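Local coordinates for protein peroxisomal acyl-CoA oxidase 1A (PDB 2FON) that probably catalyses the oxidation of acyl-CoA in peroxisomal fatty acid beta-oxidation, using bound flavin-adenine dinucleotide as its cofactor, at residues E39-W44 and H49-T54; S68-T73 and A652-L657; Y90-I95 and L120-F125; T378-L381 and S387-P390; V502-E507 and T593-S598. All blocks are in the same frame, centred on the assembly; numbering follows the deposited sequence.

Contact 1 (E39-W44 and H49-T54); sequences EMKIVW and HDFELT
F51 lays its ring against K41, and I42 touches its CB, where two consecutive helices, 37-45 and 48-62, are joined by a short turn. These helices belong to the N-terminal, all-helical part of the acyl-CoA oxidase family. The contact is apolar, and no hydrogen bond crosses it. K41 CB lies 3.8 Å from F51 CE1. Further along the same chain, K41 CD is 4.1 Å from F51 CE1, so the lysine lends its hydrocarbon shaft to the ring. I42 adds a looser touch at the root of the phenylalanine, with I42 CG1 at 4.3 Å from F51 CB. F51 reaches its partners because CG stands opposite the backbone N (chi1 176°), which sends the ring across the gap between the helices. The lysine chain bends at chi2 (-145°), and its end then leads away from helix 48-62. There K41 NZ is hydrogen-bonded to N627 OD1, and N627 also touches F51. One residue thus meets both the lysine's charge and the phenylalanine. On helix 37-45, W44 packs against helix 347-380, with R364 in a cation-pi contact and Y361 edge-to-face. The far side of helix 48-62 is tied down by L53 on M107 of helix 102-112. The backbones come nearest at I42 CA and F51 CA, 5.9 Å apart.

Contact 2 (S68-T73 and A652-L657); sequences SKEGRT and AWKDPL
K654 stretches from its loop toward E70, and the two meet only at their charged ends. Its CB points at the 68-73 loop. CG, CD and CE then carry the chain outward and make no contact with that loop. A bend at chi2 (-143°) and another at chi4 bring NZ to the carboxylate. K654 NZ stops 4.0 Å from E70 OE2, a long salt bridge with no hydrogen bond. Both residues are exposed, so the attraction is probably weakened by solvent. The two side chains cross at about a right angle. E70 itself is the second residue of a type II beta turn from K69 to R72. Its backbone is fixed by an ST turn, in which E70 N donates to S68 OG at 2.9 Å. On the other side, D655 makes an Asx turn, with L657 N donating to D655 OD1 at 2.7 Å. D655 OD2 also forms a salt bridge with R77 of the second subunit. The 68-73 loop links helices 48-62 and 77-97, and R72 pairs with E431 of helix 429-436. The 652-657 loop follows helix 644-652, and its W653 packs on V241 in strand 239-243 of the second subunit.

Contact 3 (Y90-I95 and L120-F125); sequences YAWKRI and LHWGMF
W92 and W122 touch through the six-membered parts of their indoles, and the close part of the contact is confined to these carbons. W92 CZ3 lies 3.7 Å from W122 CZ2, and W92 CH2 is 4.0 Å from the same atom. The ring planes are inclined by 34° and the six-membered centroids stand 5.9 Å apart. The pair is oblique, neither a stack nor edge-to-face. W92 gets there by setting CG opposite its backbone N (chi1 -178°). W122 is held from its own helix as well, since H121 CD2 sits over one face of the indole. Its ring also makes a cation-pi contact with R109. Away from the rings the contact is loose. The CA atoms of W92 and W122 are 11.9 Å apart, and I95, though directed at the other segment, does not touch it. Helices 77-97 and 118-132 are therefore bridged at this point by long side chains. Both belong to the helical N-terminal domain of the acyl-CoA oxidase fold, and helix 102-112 packs against both through R109, which meets I95 as well as W122. The contact lies at the surface, and both tryptophans are partly exposed. L120, on helix 118-132, touches the FAD. The helix makes a wider pi-type turn here, where L120 O accepts from M124 N at 2.6 Å and from F125 N at 2.8 Å.

Contact 4 (T378-L381 and S387-P390); sequences TQRL and STLP
R380, in the last part of helix 347-380, and T388, just before helix 389-417, bring their backbones nearest, with the two CA atoms 8.1 Å apart. The arginine side chain reaches across this gap. Its CG lies opposite the carbonyl carbon (chi1 -62°), and the chain then runs extended to NE and passes obliquely across T388. The modelled spacing of R380 CD and the T388 methyl is too short to be trusted, so the exact fit there is doubtful. The threonine hydroxyl lies over one face of the guanidinium, with T388 OG1 4.0 Å from R380 NE. That approach is not a hydrogen bond. It places an oxygen near the positive group, which may be mildly favourable. S387 OG comes obliquely to the outer end, 4.1 Å from R380 NH1, and makes no bond either. The true partners of the charge lie just outside the two segments. R380 NH1 forms a salt bridge with D385, in the connecting loop, and R380 NE makes a long, weak ion pair with D376, one turn back along the helix. With an alanine here, D385 would probably be left without its mate and T388 without the chain that lies across it. T388 is buried, while S387 is exposed. The arrangement is a helical hairpin of the C-alpha1 domain, closed by a short loop. At the ends of these helices away from the loop are FAD-pocket residues, T348, Q349 and R352 on one and K416 and L417 on the other.

Contact 5 (V502-E507 and T593-S598); sequences VLEAFE and TGYITS
Y595 OH donates a hydrogen bond to E504 OE1 at 2.8 Å, the one polar bond between the segments. The carboxylate oxygen receives it on its anti lone pair, the one turned away from OE2. OE1 lies at the edge of the tyrosine ring and in its plane, yet the carboxylate itself stands almost upright to the ring, the planes being 86° apart. E504 reaches this point by an extended chain, with CG opposite the backbone N (chi1 -171°) and CD extended beyond it. One side of the ring, at CE2, is packed as well. Y595 CE2 lies 3.5 Å from A505 CB and 3.4 Å from A505 CA, so the ring leans obliquely on the helix backbone where a small residue sits. These contacts join helix 499-521 to the loop between helices 587-592 and 598-615, in the C-terminal helical domain of acyl-CoA oxidases. Y595 is buried, and it also touches C486 and S488 while its backbone is hydrogen-bonded to S488. Were this ring replaced by an alanine, E504 OE1 would probably lose its hydroxyl donor and a gap would open beside A505. The loop is shaped by an ST turn, in which Y595 N donates to T593 OG1 at 2.7 Å. G594 between them has a positive phi (111°), where a side chain would run into the preceding carbonyl oxygen. Further on, T597 occupies the N-cap position of helix 598-615. At the start of that helix, S598 OG is hydrogen-bonded to G592 O of the second subunit.

In the fold
Contacts 1 and 3 lie in the N-terminal helical region, their centres 24 Å apart, on helices 37-45, 48-62, 77-97 and 118-132. Contact 4 comes later, at the turn between helices 347-380 and 389-417 of the C-alpha1 domain, and contact 5 follows in the C-terminal helical domain. Contact 2 links a loop near the start of the chain to one near its finish. Contact 1 closes before it opens, and contacts 3, 4 and 5 are nested within its span. Contacts 2 and 5 sit on opposite sides of the chain's centre, 52 Å apart between centres, and both touch the second subunit. The subunit interface therefore spans well-separated parts of the fold.

Contact 1 (E39-W44 and H49-T54)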
# COMPACT_ATOMS: atom_id res chain seq x y z
N GLU B 39 31.70 -6.42 10.66
CA GLU B 39 32.03 -6.31 9.25
C GLU B 39 30.78 -6.14 8.37
O GLU B 39 30.83 -5.39 7.40
CB GLU B 39 32.91 -7.47 8.76
CG GLU B 39 34.33 -7.37 9.28
CD GLU B 39 35.14 -6.20 8.69
OE1 GLU B 39 34.94 -5.83 7.49
OE2 GLU B 39 36.01 -5.69 9.46
N MET B 40 29.67 -6.80 8.69
CA MET B 40 28.46 -6.56 7.91
C MET B 40 28.05 -5.09 7.92
O MET B 40 27.71 -4.52 6.89
CB MET B 40 27.31 -7.43 8.32
CG MET B 40 26.25 -7.46 7.21
SD MET B 40 26.69 -8.45 5.78
CE MET B 40 26.53 -10.08 6.45
N LYS B 41 28.14 -4.49 9.09
CA LYS B 41 27.95 -3.11 9.22
C LYS B 41 28.75 -2.42 8.14
O LYS B 41 28.19 -1.60 7.36
CB LYS B 41 28.35 -2.65 10.61
CG LYS B 41 27.61 -3.35 11.75
CD LYS B 41 27.36 -2.40 12.91
CE LYS B 41 26.51 -2.98 14.04
NZ LYS B 41 26.58 -2.08 15.23
N ILE B 42 30.05 -2.73 8.02
CA ILE B 42 30.90 -2.05 7.03
C ILE B 42 30.38 -2.34 5.63
O ILE B 42 30.32 -1.46 4.80
CB ILE B 42 32.45 -2.34 7.21
CG1 ILE B 42 33.06 -1.46 8.28
CG2 ILE B 42 33.25 -1.97 6.00
CD1 ILE B 42 33.65 -2.22 9.49
N VAL B 43 29.97 -3.56 5.35
CA VAL B 43 29.47 -3.80 3.99
C VAL B 43 28.24 -2.93 3.64
O VAL B 43 28.17 -2.31 2.58
CB VAL B 43 29.12 -5.25 3.72
CG1 VAL B 43 28.65 -5.41 2.27
CG2 VAL B 43 30.33 -6.12 4.00
N TRP B 44 27.29 -2.87 4.57
CA TRP B 44 26.12 -2.06 4.37
C TRP B 44 26.52 -0.62 4.18
O TRP B 44 26.06 0.03 3.23
CB TRP B 44 25.18 -2.17 5.55
CG TRP B 44 23.99 -1.40 5.29
CD1 TRP B 44 23.70 -0.14 5.75
CD2 TRP B 44 22.94 -1.78 4.41
NE1 TRP B 44 22.51 0.27 5.22
CE2 TRP B 44 22.01 -0.72 4.41
CE3 TRP B 44 22.68 -2.92 3.66
CZ2 TRP B 44 20.82 -0.77 3.66
CZ3 TRP B 44 21.50 -2.97 2.91
CH2 TRP B 44 20.58 -1.88 2.91
N HIS B 49 35.31 4.47 5.86
CA HIS B 49 35.06 5.87 5.89
C HIS B 49 33.55 6.08 6.06
O HIS B 49 33.14 6.76 6.99
CB HIS B 49 35.60 6.53 4.63
CG HIS B 49 35.55 8.02 4.68
ND1 HIS B 49 34.56 8.76 4.05
CD2 HIS B 49 36.33 8.91 5.33
CE1 HIS B 49 34.76 10.04 4.29
NE2 HIS B 49 35.82 10.16 5.07
N ASP B 50 32.74 5.45 5.22
CA ASP B 50 31.30 5.70 5.22
C ASP B 50 30.69 5.37 6.57
O ASP B 50 29.88 6.14 7.15
CB ASP B 50 30.59 4.86 4.15
CG ASP B 50 30.88 5.35 2.71
OD1 ASP B 50 31.26 4.47 1.88
OD2 ASP B 50 30.70 6.56 2.39
N PHE B 51 31.07 4.20 7.07
CA PHE B 51 30.55 3.72 8.32
C PHE B 51 30.92 4.62 9.50
O PHE B 51 30.05 4.95 10.31
CB PHE B 51 31.05 2.32 8.61
CG PHE B 51 30.61 1.81 9.92
CD1 PHE B 51 29.29 1.48 10.12
CD2 PHE B 51 31.54 1.71 10.99
CE1 PHE B 51 28.89 1.03 11.35
CE2 PHE B 51 31.16 1.28 12.24
CZ PHE B 51 29.84 0.93 12.44
N GLU B 52 32.20 4.99 9.60
CA GLU B 52 32.67 5.93 10.58
C GLU B 52 31.80 7.20 10.60
O GLU B 52 31.49 7.74 11.67
CB GLU B 52 34.13 6.31 10.28
CG GLU B 52 34.94 6.85 11.47
CD GLU B 52 34.60 8.31 11.89
OE1 GLU B 52 34.09 9.14 11.08
OE2 GLU B 52 34.88 8.63 13.07
N LEU B 53 31.43 7.67 9.42
CA LEU B 53 30.72 8.93 9.25
C LEU B 53 29.24 8.73 9.54
O LEU B 53 28.62 9.53 10.25
CB LEU B 53 30.91 9.43 7.82
CG LEU B 53 30.42 10.82 7.42
CD1 LEU B 53 31.41 11.44 6.44
CD2 LEU B 53 28.98 10.80 6.79
N THR B 54 28.66 7.66 9.00
CA THR B 54 27.31 7.37 9.38
C THR B 54 27.23 7.21 10.90
O THR B 54 26.39 7.85 11.55
CB THR B 54 26.77 6.12 8.68
OG1 THR B 54 26.91 6.28 7.27
CG2 THR B 54 25.30 5.92 9.00

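Contact 2 (S68-T73 and A652-L657)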
# COMPACT_ATOMS: atom_id res chain seq x y z
N SER B 68 14.62 15.47 18.94
CA SER B 68 13.60 14.51 19.32
C SER B 68 12.38 14.51 18.37
O SER B 68 11.92 15.56 17.91
CB SER B 68 13.13 14.82 20.74
OG SER B 68 11.85 14.26 21.00
N LYS B 69 11.85 13.33 18.08
CA LYS B 69 10.65 13.24 17.27
C LYS B 69 9.48 12.99 18.18
O LYS B 69 8.40 12.69 17.73
CB LYS B 69 10.77 12.12 16.23
CG LYS B 69 12.00 12.27 15.37
CD LYS B 69 11.98 11.45 14.07
CE LYS B 69 12.07 9.91 14.27
NZ LYS B 69 13.21 9.31 13.46
N GLU B 70 9.69 13.11 19.47
CA GLU B 70 8.62 12.78 20.42
C GLU B 70 7.47 13.70 20.09
O GLU B 70 7.69 14.87 19.76
CB GLU B 70 9.06 12.96 21.87
CG GLU B 70 8.05 12.45 22.92
CD GLU B 70 7.74 10.93 22.79
OE1 GLU B 70 8.50 10.22 22.09
OE2 GLU B 70 6.73 10.46 23.39
N GLY B 71 6.26 13.15 20.09
CA GLY B 71 5.07 13.97 19.86
C GLY B 71 4.71 14.35 18.43
O GLY B 71 3.59 14.83 18.20
N ARG B 72 5.61 14.12 17.47
CA ARG B 72 5.48 14.73 16.14
C ARG B 72 4.19 14.42 15.41
O ARG B 72 3.57 15.29 14.83
CB ARG B 72 6.67 14.44 15.24
CG ARG B 72 6.98 15.65 14.31
CD ARG B 72 8.10 15.35 13.34
NE ARG B 72 7.90 13.97 12.92
CZ ARG B 72 7.29 13.56 11.81
NH1 ARG B 72 6.85 14.40 10.83
NH2 ARG B 72 7.22 12.25 11.65
N THR B 73 3.80 13.17 15.46
CA THR B 73 2.61 12.64 14.81
C THR B 73 1.27 13.25 15.25
O THR B 73 0.32 13.21 14.48
CB THR B 73 2.63 11.10 15.01
OG1 THR B 73 3.40 10.52 13.94
CG2 THR B 73 1.21 10.48 15.08
N ALA B 652 0.27 4.09 24.78
CA ALA B 652 -1.11 4.49 24.66
C ALA B 652 -1.53 5.53 25.67
O ALA B 652 -2.45 6.30 25.39
CB ALA B 652 -2.02 3.34 24.78
N TRP B 653 -0.90 5.53 26.84
CA TRP B 653 -1.34 6.43 27.93
C TRP B 653 -0.97 7.88 27.71
O TRP B 653 -1.06 8.67 28.63
CB TRP B 653 -0.93 5.91 29.36
CG TRP B 653 -1.63 4.61 29.67
CD1 TRP B 653 -1.05 3.37 29.78
CD2 TRP B 653 -3.05 4.42 29.78
NE1 TRP B 653 -2.04 2.41 29.98
CE2 TRP B 653 -3.26 3.03 29.98
CE3 TRP B 653 -4.16 5.28 29.76
CZ2 TRP B 653 -4.55 2.49 30.18
CZ3 TRP B 653 -5.45 4.74 29.97
CH2 TRP B 653 -5.63 3.36 30.17
N LYS B 654 -0.59 8.22 26.49
CA LYS B 654 -0.15 9.57 26.12
C LYS B 654 -0.95 10.19 24.96
O LYS B 654 -0.87 11.41 24.74
CB LYS B 654 1.34 9.55 25.76
CG LYS B 654 2.18 8.80 26.77
CD LYS B 654 3.54 9.47 27.00
CE LYS B 654 4.58 8.48 27.54
NZ LYS B 654 5.87 8.72 26.88
N ASP B 655 -1.72 9.40 24.22
CA ASP B 655 -2.70 9.97 23.30
C ASP B 655 -3.62 11.02 23.99
O ASP B 655 -4.04 10.84 25.14
CB ASP B 655 -3.52 8.87 22.62
CG ASP B 655 -4.61 9.44 21.68
OD1 ASP B 655 -5.72 9.80 22.17
OD2 ASP B 655 -4.37 9.52 20.43
N PRO B 656 -3.94 12.11 23.29
CA PRO B 656 -4.88 13.17 23.73
C PRO B 656 -6.16 12.65 24.42
O PRO B 656 -6.59 13.17 25.48
CB PRO B 656 -5.24 13.92 22.43
CG PRO B 656 -4.41 13.27 21.32
CD PRO B 656 -3.37 12.40 21.95
N LEU B 657 -6.76 11.62 23.83
CA LEU B 657 -7.97 11.06 24.41
C LEU B 657 -7.79 10.54 25.82
O LEU B 657 -8.75 10.56 26.59
CB LEU B 657 -8.57 9.99 23.51
CG LEU B 657 -9.15 10.57 22.23
CD1 LEU B 657 -9.50 9.39 21.34
CD2 LEU B 657 -10.35 11.54 22.49

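Contact 3 (Y90-I95 and L120-F125)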
# COMPACT_ATOMS: atom_id res chain seq x y z
N TYR B 90 17.92 24.66 13.89
CA TYR B 90 18.85 24.12 14.90
C TYR B 90 19.91 23.29 14.19
O TYR B 90 21.10 23.42 14.47
CB TYR B 90 18.12 23.38 16.03
CG TYR B 90 19.04 22.76 17.04
CD1 TYR B 90 19.76 23.54 17.92
CD2 TYR B 90 19.21 21.39 17.12
CE1 TYR B 90 20.62 23.01 18.83
CE2 TYR B 90 20.04 20.82 18.04
CZ TYR B 90 20.76 21.65 18.91
OH TYR B 90 21.64 21.12 19.86
N ALA B 91 19.49 22.47 13.24
CA ALA B 91 20.38 21.69 12.43
C ALA B 91 21.38 22.57 11.67
O ALA B 91 22.56 22.29 11.68
CB ALA B 91 19.59 20.81 11.46
N TRP B 92 20.94 23.64 11.04
CA TRP B 92 21.88 24.51 10.35
C TRP B 92 22.95 24.93 11.38
O TRP B 92 24.13 24.71 11.19
CB TRP B 92 21.18 25.71 9.71
CG TRP B 92 22.06 26.65 8.94
CD1 TRP B 92 22.20 28.00 9.16
CD2 TRP B 92 22.97 26.33 7.86
NE1 TRP B 92 23.15 28.54 8.28
CE2 TRP B 92 23.63 27.54 7.48
CE3 TRP B 92 23.31 25.15 7.19
CZ2 TRP B 92 24.57 27.59 6.46
CZ3 TRP B 92 24.22 25.20 6.15
CH2 TRP B 92 24.84 26.42 5.79
N LYS B 93 22.50 25.45 12.50
CA LYS B 93 23.38 25.79 13.59
C LYS B 93 24.31 24.63 14.02
O LYS B 93 25.47 24.90 14.46
CB LYS B 93 22.55 26.28 14.77
CG LYS B 93 23.29 26.88 15.89
CD LYS B 93 22.37 27.34 17.05
CE LYS B 93 22.97 26.87 18.42
NZ LYS B 93 22.65 27.77 19.58
N ARG B 94 23.90 23.36 13.96
CA ARG B 94 24.92 22.37 14.34
C ARG B 94 25.90 22.16 13.20
O ARG B 94 27.12 21.87 13.45
CB ARG B 94 24.37 21.04 14.74
CG ARG B 94 23.52 21.09 15.91
CD ARG B 94 24.29 21.61 17.05
NE ARG B 94 25.15 20.60 17.68
CZ ARG B 94 26.20 20.94 18.45
NH1 ARG B 94 26.48 22.24 18.65
NH2 ARG B 94 26.96 20.00 19.02
N ILE B 95 25.41 22.30 11.95
CA ILE B 95 26.31 22.16 10.81
C ILE B 95 27.45 23.18 10.92
O ILE B 95 28.62 22.88 10.65
CB ILE B 95 25.59 22.27 9.51
CG1 ILE B 95 24.79 20.99 9.25
CG2 ILE B 95 26.58 22.45 8.36
CD1 ILE B 95 23.64 21.15 8.28
N LEU B 120 14.99 20.43 -0.52
CA LEU B 120 15.00 20.94 -1.89
C LEU B 120 16.09 22.00 -2.22
O LEU B 120 16.72 22.00 -3.33
CB LEU B 120 13.59 21.34 -2.31
CG LEU B 120 13.01 19.92 -2.43
CD1 LEU B 120 11.91 19.54 -1.40
CD2 LEU B 120 12.69 19.50 -3.90
N HIS B 121 16.36 22.86 -1.24
CA HIS B 121 17.36 23.89 -1.38
C HIS B 121 18.70 23.21 -1.72
O HIS B 121 19.21 23.40 -2.82
CB HIS B 121 17.38 24.71 -0.11
CG HIS B 121 18.53 25.65 0.01
ND1 HIS B 121 18.46 26.97 -0.39
CD2 HIS B 121 19.77 25.48 0.53
CE1 HIS B 121 19.62 27.56 -0.17
NE2 HIS B 121 20.43 26.68 0.39
N TRP B 122 19.23 22.37 -0.83
CA TRP B 122 20.43 21.58 -1.10
C TRP B 122 20.27 20.52 -2.18
O TRP B 122 21.19 20.26 -2.95
CB TRP B 122 20.85 20.90 0.18
CG TRP B 122 21.18 21.94 1.19
CD1 TRP B 122 20.39 22.36 2.23
CD2 TRP B 122 22.36 22.74 1.23
NE1 TRP B 122 21.05 23.35 2.93
CE2 TRP B 122 22.24 23.62 2.33
CE3 TRP B 122 23.52 22.78 0.45
CZ2 TRP B 122 23.21 24.54 2.68
CZ3 TRP B 122 24.53 23.71 0.81
CH2 TRP B 122 24.36 24.57 1.91
N GLY B 123 19.07 19.95 -2.26
CA GLY B 123 18.83 18.77 -3.05
C GLY B 123 18.51 19.07 -4.48
O GLY B 123 18.84 18.27 -5.32
N MET B 124 17.87 20.21 -4.77
CA MET B 124 17.47 20.53 -6.16
C MET B 124 17.84 21.95 -6.61
O MET B 124 18.30 22.13 -7.74
CB MET B 124 15.97 20.31 -6.38
CG MET B 124 15.49 18.86 -6.31
SD MET B 124 15.77 17.81 -7.79
CE MET B 124 14.46 18.32 -8.92
N PHE B 125 17.65 22.95 -5.74
CA PHE B 125 17.88 24.36 -6.07
C PHE B 125 19.35 24.60 -6.34
O PHE B 125 19.71 25.15 -7.36
CB PHE B 125 17.36 25.26 -4.94
CG PHE B 125 17.67 26.73 -5.10
CD1 PHE B 125 16.90 27.54 -5.94
CD2 PHE B 125 18.69 27.33 -4.35
CE1 PHE B 125 17.14 28.91 -6.07
CE2 PHE B 125 18.96 28.71 -4.47
CZ PHE B 125 18.18 29.50 -5.34

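Contact 4 (T378-L381 and S387-P390)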
# COMPACT_ATOMS: atom_id res chain seq x y z
N THR B 378 30.71 10.30 -16.41
CA THR B 378 31.37 11.60 -16.38
C THR B 378 32.87 11.54 -16.69
O THR B 378 33.50 12.58 -16.77
CB THR B 378 31.15 12.39 -15.06
OG1 THR B 378 31.98 11.87 -14.02
CG2 THR B 378 29.63 12.43 -14.65
N GLN B 379 33.43 10.35 -16.85
CA GLN B 379 34.79 10.21 -17.37
C GLN B 379 34.66 10.34 -18.87
O GLN B 379 35.48 10.99 -19.52
CB GLN B 379 35.40 8.83 -17.04
CG GLN B 379 36.71 8.88 -16.27
CD GLN B 379 36.55 8.52 -14.79
OE1 GLN B 379 36.61 7.34 -14.42
NE2 GLN B 379 36.35 9.54 -13.94
N ARG B 380 33.62 9.72 -19.41
CA ARG B 380 33.39 9.71 -20.84
C ARG B 380 32.89 11.06 -21.33
O ARG B 380 33.25 11.51 -22.42
CB ARG B 380 32.39 8.61 -21.17
CG ARG B 380 32.91 7.24 -20.79
CD ARG B 380 31.81 6.20 -20.85
NE ARG B 380 32.30 4.85 -21.10
CZ ARG B 380 32.73 4.40 -22.28
NH1 ARG B 380 32.75 5.18 -23.36
NH2 ARG B 380 33.14 3.15 -22.39
N LEU B 381 32.09 11.73 -20.49
CA LEU B 381 31.58 13.06 -20.80
C LEU B 381 32.71 14.07 -21.02
O LEU B 381 32.57 15.03 -21.78
CB LEU B 381 30.61 13.54 -19.70
N SER B 387 28.75 7.58 -26.83
CA SER B 387 28.36 6.21 -27.18
C SER B 387 27.68 5.40 -26.06
O SER B 387 27.15 4.33 -26.32
CB SER B 387 29.60 5.42 -27.67
OG SER B 387 30.27 4.77 -26.58
N THR B 388 27.71 5.90 -24.83
CA THR B 388 27.38 5.10 -23.64
C THR B 388 26.13 5.65 -22.89
O THR B 388 25.62 5.05 -21.92
CB THR B 388 28.62 5.07 -22.70
OG1 THR B 388 28.39 4.27 -21.55
CG2 THR B 388 28.96 6.48 -22.25
N LEU B 389 25.66 6.80 -23.37
CA LEU B 389 24.67 7.62 -22.71
C LEU B 389 23.26 7.02 -22.77
O LEU B 389 22.62 6.92 -21.74
CB LEU B 389 24.70 9.01 -23.33
CG LEU B 389 24.70 10.28 -22.50
CD1 LEU B 389 25.92 10.33 -21.62
CD2 LEU B 389 24.71 11.47 -23.45
N PRO B 390 22.76 6.63 -23.96
CA PRO B 390 21.45 5.94 -23.97
C PRO B 390 21.36 4.85 -22.93
O PRO B 390 20.47 4.87 -22.06
CB PRO B 390 21.41 5.33 -25.36
CG PRO B 390 22.19 6.32 -26.19
CD PRO B 390 23.29 6.80 -25.32

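Contact 5 (V502-E507 and T593-S598)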
# COMPACT_ATOMS: atom_id res chain seq x y z
N VAL B 502 21.97 -18.94 -12.86
CA VAL B 502 20.93 -17.96 -12.54
C VAL B 502 21.02 -16.80 -13.51
O VAL B 502 19.99 -16.31 -14.01
CB VAL B 502 21.01 -17.49 -11.03
CG1 VAL B 502 20.35 -16.14 -10.80
CG2 VAL B 502 20.42 -18.59 -10.11
N LEU B 503 22.25 -16.38 -13.76
CA LEU B 503 22.49 -15.26 -14.64
C LEU B 503 21.96 -15.58 -16.02
O LEU B 503 21.21 -14.82 -16.60
CB LEU B 503 23.98 -14.93 -14.69
CG LEU B 503 24.43 -13.85 -15.67
CD1 LEU B 503 23.75 -12.48 -15.47
CD2 LEU B 503 25.97 -13.77 -15.55
N GLU B 504 22.33 -16.75 -16.53
CA GLU B 504 21.85 -17.11 -17.84
C GLU B 504 20.33 -17.15 -17.84
O GLU B 504 19.72 -16.70 -18.81
CB GLU B 504 22.39 -18.43 -18.31
CG GLU B 504 22.05 -18.63 -19.73
CD GLU B 504 22.53 -19.95 -20.27
OE1 GLU B 504 21.87 -20.99 -20.02
OE2 GLU B 504 23.58 -19.95 -20.96
N ALA B 505 19.75 -17.66 -16.76
CA ALA B 505 18.31 -17.79 -16.69
C ALA B 505 17.63 -16.41 -16.78
O ALA B 505 16.58 -16.30 -17.42
CB ALA B 505 17.89 -18.51 -15.43
N PHE B 506 18.24 -15.38 -16.19
CA PHE B 506 17.67 -14.05 -16.28
C PHE B 506 17.90 -13.37 -17.63
O PHE B 506 17.06 -12.59 -18.11
CB PHE B 506 18.21 -13.20 -15.14
CG PHE B 506 17.43 -13.35 -13.88
CD1 PHE B 506 17.71 -14.38 -12.99
CD2 PHE B 506 16.38 -12.49 -13.60
CE1 PHE B 506 16.95 -14.56 -11.85
CE2 PHE B 506 15.62 -12.66 -12.45
CZ PHE B 506 15.91 -13.69 -11.58
N GLU B 507 19.05 -13.67 -18.22
CA GLU B 507 19.43 -13.19 -19.53
C GLU B 507 18.49 -13.75 -20.57
O GLU B 507 17.94 -13.00 -21.39
CB GLU B 507 20.87 -13.57 -19.84
CG GLU B 507 21.90 -12.69 -19.11
CD GLU B 507 23.37 -12.97 -19.50
OE1 GLU B 507 24.22 -12.13 -19.16
OE2 GLU B 507 23.70 -14.00 -20.13
N THR B 593 8.67 -19.12 -23.05
CA THR B 593 9.89 -19.29 -23.83
C THR B 593 10.49 -20.71 -23.93
O THR B 593 11.05 -21.11 -24.98
CB THR B 593 10.98 -18.54 -23.12
OG1 THR B 593 11.64 -19.49 -22.26
CG2 THR B 593 10.41 -17.33 -22.30
N GLY B 594 10.45 -21.46 -22.82
CA GLY B 594 10.98 -22.83 -22.80
C GLY B 594 12.23 -22.97 -21.95
O GLY B 594 12.66 -24.09 -21.66
N TYR B 595 12.82 -21.84 -21.53
CA TYR B 595 14.14 -21.88 -20.91
C TYR B 595 14.30 -22.89 -19.76
O TYR B 595 15.35 -23.58 -19.67
CB TYR B 595 14.67 -20.49 -20.53
CG TYR B 595 16.04 -20.60 -19.94
CD1 TYR B 595 17.17 -20.75 -20.75
CD2 TYR B 595 16.21 -20.65 -18.55
CE1 TYR B 595 18.44 -20.90 -20.19
CE2 TYR B 595 17.46 -20.81 -17.98
CZ TYR B 595 18.58 -20.93 -18.79
OH TYR B 595 19.81 -21.09 -18.18
N ILE B 596 13.28 -23.01 -18.92
CA ILE B 596 13.24 -24.03 -17.85
C ILE B 596 12.01 -24.93 -18.00
O ILE B 596 11.02 -24.53 -18.61
CB ILE B 596 13.22 -23.35 -16.48
CG1 ILE B 596 11.97 -22.51 -16.30
CG2 ILE B 596 14.42 -22.40 -16.30
CD1 ILE B 596 11.82 -21.93 -14.91
N THR B 597 12.03 -26.13 -17.42
CA THR B 597 10.85 -27.01 -17.39
C THR B 597 10.21 -27.00 -16.01
O THR B 597 10.71 -26.34 -15.09
CB THR B 597 11.19 -28.49 -17.67
OG1 THR B 597 12.01 -28.99 -16.61
CG2 THR B 597 11.90 -28.69 -19.03
N SER B 598 9.12 -27.74 -15.85
CA SER B 598 8.48 -27.71 -14.54
C SER B 598 9.38 -28.19 -13.45
O SER B 598 9.63 -27.45 -12.50
CB SER B 598 7.19 -28.47 -14.52
OG SER B 598 6.21 -27.57 -14.96